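Local coordinates for ferritin (Mycoplasma penetrans, PDB 7DIE), which takes up Fe2+ through its B-channels, has atypical ferroxidase centers, and as a ferritin stores the oxidised iron inside a shell of 24 subunits, at the interface of chains A and B. Sequence-based numbering; all coordinates share one arbitrary frame. Chains: chain A/B, Ferritin.

The interface of chains A and B. Residues chain A 77-79, 81-82; chain B 28, 77-79, 81-82.
Two valines, one from each subunit, meet tip to tip at the centre of this two-fold dimer contact. CG2 of A:Val82 lies 3.6 Å from CG2 of B:Val82, the side chains crossing obliquely. Both place CG1 anti to the backbone N (chi1 178° and 177°), which leaves the other methyl for the partner valine and lets CG1 reach over the opposite backbone: CG1 of A:Val82 is 3.8 Å from CA of B:Asn78, and the twin contact is equally close. A short branched side chain suits this spot, filling it in two directions.

On one flank A:Gln79 and B:Gln79 cross at about a right angle, with B:Gln79 NE2 3.6 Å from CB of A:Val82. Their flexible chains, bent at chi2, lay the amides over the valine pair, A:Gln79 CG against the amide carbon CD of B:Gln79. As modelled, OE1 of A:Gln79 and OE1 of B:Gln79 clash at 2.7 Å, since both can only accept; turning one amide over would offer an N-H, so one orientation may be wrong.

The opposite flank is polar. The small hydroxyls of A:Ser81 and B:Ser81 donate hydrogen bonds to the carbonyls of A:Asn78 and B:Asn78, nearly along the C=O axis, yet still meet a shared water, 2.9 Å from A:Ser81 OG. The B:Asn28 amide has N-H groups for both this water and B:Ser81 O, which ND2 hydrogen-bonds from above the carbonyl plane; branched A:Ile77 offers CG2 to cover its amide carbon.

Residues 77-82 belong to the long connection between helices 43-70 and 91-118, including 3-10 helix 79-81; B:Asn28, in helix 10-39 of its own subunit, ties the connection to that helix, and the paired connections face each other across the dimer two-fold of the 24-subunit shell.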
ATOM      1  N   ILE A  77     -44.123  29.320  13.618  1.00 32.36           N
ATOM      2  CA  ILE A  77     -43.285  29.911  14.662  1.00 37.84           C
ATOM      3  C   ILE A  77     -44.035  31.085  15.268  1.00 38.07           C
ATOM      4  O   ILE A  77     -44.668  31.862  14.544  1.00 35.99           O
ATOM      5  CB  ILE A  77     -41.924  30.377  14.110  1.00 39.29           C
ATOM      6  CG1 ILE A  77     -41.242  29.285  13.269  1.00 41.41           C
ATOM      7  CG2 ILE A  77     -41.034  30.898  15.243  1.00 34.06           C
ATOM      8  CD1 ILE A  77     -41.116  28.011  13.947  1.00 38.11           C
ATOM      9  N   ASN A  78     -43.968  31.231  16.587  1.00 31.59           N
ATOM     10  CA  ASN A  78     -44.666  32.344  17.217  1.00 38.07           C
ATOM     11  C   ASN A  78     -43.955  32.715  18.517  1.00 38.91           C
ATOM     12  O   ASN A  78     -42.819  32.301  18.765  1.00 32.96           O
ATOM     13  CB  ASN A  78     -46.145  31.981  17.430  1.00 35.54           C
ATOM     14  CG  ASN A  78     -46.316  30.766  18.309  1.00 40.00           C
ATOM     15  OD1 ASN A  78     -45.514  30.512  19.211  1.00 34.62           O
ATOM     16  ND2 ASN A  78     -47.372  30.003  18.055  1.00 46.38           N
ATOM     17  N   GLN A  79     -44.653  33.470  19.366  1.00 34.18           N
ATOM     18  CA  GLN A  79     -44.063  34.041  20.573  1.00 38.22           C
ATOM     19  C   GLN A  79     -43.600  32.985  21.565  1.00 31.95           C
ATOM     20  O   GLN A  79     -42.801  33.299  22.451  1.00 36.24           O
ATOM     21  CB  GLN A  79     -45.083  34.956  21.259  1.00 40.94           C
ATOM     22  CG  GLN A  79     -45.099  36.384  20.750  1.00 62.33           C
ATOM     23  CD  GLN A  79     -45.278  36.484  19.244  1.00 70.50           C
ATOM     24  OE1 GLN A  79     -44.520  37.184  18.559  1.00 69.86           O
ATOM     25  NE2 GLN A  79     -46.288  35.787  18.715  1.00 68.03           N
ATOM     26  N   SER A  81     -41.556  30.834  21.094  1.00 29.06           N
ATOM     27  CA  SER A  81     -40.137  30.600  20.845  1.00 29.78           C
ATOM     28  C   SER A  81     -39.220  31.607  21.525  1.00 30.62           C
ATOM     29  O   SER A  81     -38.003  31.402  21.514  1.00 27.85           O
ATOM     30  CB  SER A  81     -39.866  30.630  19.340  1.00 28.27           C
ATOM     31  OG  SER A  81     -39.938  31.970  18.838  1.00 30.36           O
ATOM     32  N   VAL A  82     -39.747  32.698  22.078  1.00 29.51           N
ATOM     33  CA  VAL A  82     -38.935  33.779  22.627  1.00 27.62           C
ATOM     34  C   VAL A  82     -38.884  33.601  24.152  1.00 35.82           C
ATOM     35  O   VAL A  82     -39.936  33.695  24.805  1.00 33.28           O
ATOM     36  CB  VAL A  82     -39.499  35.155  22.251  1.00 31.37           C
ATOM     37  CG1 VAL A  82     -38.658  36.270  22.877  1.00 34.76           C
ATOM     38  CG2 VAL A  82     -39.542  35.302  20.737  1.00 34.07           C
TER
ATOM     39  N   ASN B  28     -36.325  31.381  10.827  1.00 25.90           N
ATOM     40  CA  ASN B  28     -37.692  31.005  11.202  1.00 26.98           C
ATOM     41  C   ASN B  28     -38.643  31.058  10.009  1.00 31.41           C
ATOM     42  O   ASN B  28     -39.468  30.153   9.819  1.00 29.88           O
ATOM     43  CB  ASN B  28     -38.186  31.922  12.330  1.00 24.55           C
ATOM     44  CG  ASN B  28     -37.607  31.523  13.678  1.00 32.47           C
ATOM     45  OD1 ASN B  28     -37.228  30.374  13.857  1.00 30.32           O
ATOM     46  ND2 ASN B  28     -37.522  32.465  14.621  1.00 29.23           N
ATOM     47  N   ILE B  77     -32.431  37.696  22.661  1.00 29.33           N
ATOM     48  CA  ILE B  77     -33.453  37.322  21.691  1.00 29.99           C
ATOM     49  C   ILE B  77     -34.742  38.036  22.061  1.00 35.07           C
ATOM     50  O   ILE B  77     -35.110  38.090  23.236  1.00 36.23           O
ATOM     51  CB  ILE B  77     -33.678  35.803  21.674  1.00 34.10           C
ATOM     52  CG1 ILE B  77     -32.351  35.034  21.673  1.00 46.42           C
ATOM     53  CG2 ILE B  77     -34.627  35.419  20.511  1.00 34.57           C
ATOM     54  CD1 ILE B  77     -31.544  35.225  20.456  1.00 40.53           C
ATOM     55  N   ASN B  78     -35.445  38.573  21.071  1.00 31.61           N
ATOM     56  CA  ASN B  78     -36.730  39.197  21.365  1.00 37.21           C
ATOM     57  C   ASN B  78     -37.673  38.958  20.193  1.00 35.21           C
ATOM     58  O   ASN B  78     -37.400  38.139  19.311  1.00 31.80           O
ATOM     59  CB  ASN B  78     -36.551  40.687  21.677  1.00 36.94           C
ATOM     60  CG  ASN B  78     -35.850  41.439  20.566  1.00 45.58           C
ATOM     61  OD1 ASN B  78     -36.057  41.163  19.382  1.00 36.12           O
ATOM     62  ND2 ASN B  78     -35.020  42.410  20.940  1.00 45.58           N
ATOM     63  N   GLN B  79     -38.787  39.702  20.174  1.00 33.56           N
ATOM     64  CA  GLN B  79     -39.845  39.448  19.197  1.00 34.38           C
ATOM     65  C   GLN B  79     -39.434  39.793  17.769  1.00 32.29           C
ATOM     66  O   GLN B  79     -40.108  39.353  16.831  1.00 35.64           O
ATOM     67  CB  GLN B  79     -41.112  40.223  19.580  1.00 42.47           C
ATOM     68  CG  GLN B  79     -41.691  39.842  20.947  1.00 46.29           C
ATOM     69  CD  GLN B  79     -42.037  38.349  21.084  1.00 60.12           C
ATOM     70  OE1 GLN B  79     -42.407  37.682  20.109  1.00 50.67           O
ATOM     71  NE2 GLN B  79     -41.934  37.829  22.313  1.00 49.20           N
ATOM     72  N   SER B  81     -37.239  38.410  16.273  1.00 29.69           N
ATOM     73  CA  SER B  81     -36.907  37.120  15.681  1.00 30.24           C
ATOM     74  C   SER B  81     -38.113  36.367  15.141  1.00 34.18           C
ATOM     75  O   SER B  81     -37.927  35.338  14.482  1.00 29.30           O
ATOM     76  CB  SER B  81     -36.201  36.261  16.729  1.00 31.39           C
ATOM     77  OG  SER B  81     -37.121  35.849  17.727  1.00 30.38           O
ATOM     78  N   VAL B  82     -39.335  36.816  15.425  1.00 28.76           N
ATOM     79  CA  VAL B  82     -40.542  36.077  15.077  1.00 28.71           C
ATOM     80  C   VAL B  82     -41.117  36.692  13.803  1.00 36.76           C
ATOM     81  O   VAL B  82     -41.566  37.852  13.840  1.00 34.35           O
ATOM     82  CB  VAL B  82     -41.574  36.110  16.212  1.00 32.39           C
ATOM     83  CG1 VAL B  82     -42.851  35.401  15.790  1.00 36.13           C
ATOM     84  CG2 VAL B  82     -40.999  35.495  17.466  1.00 31.67           C
TER
HETATM   85  O   HOH W   1     -37.398  32.850  17.752  1.00 26.63           O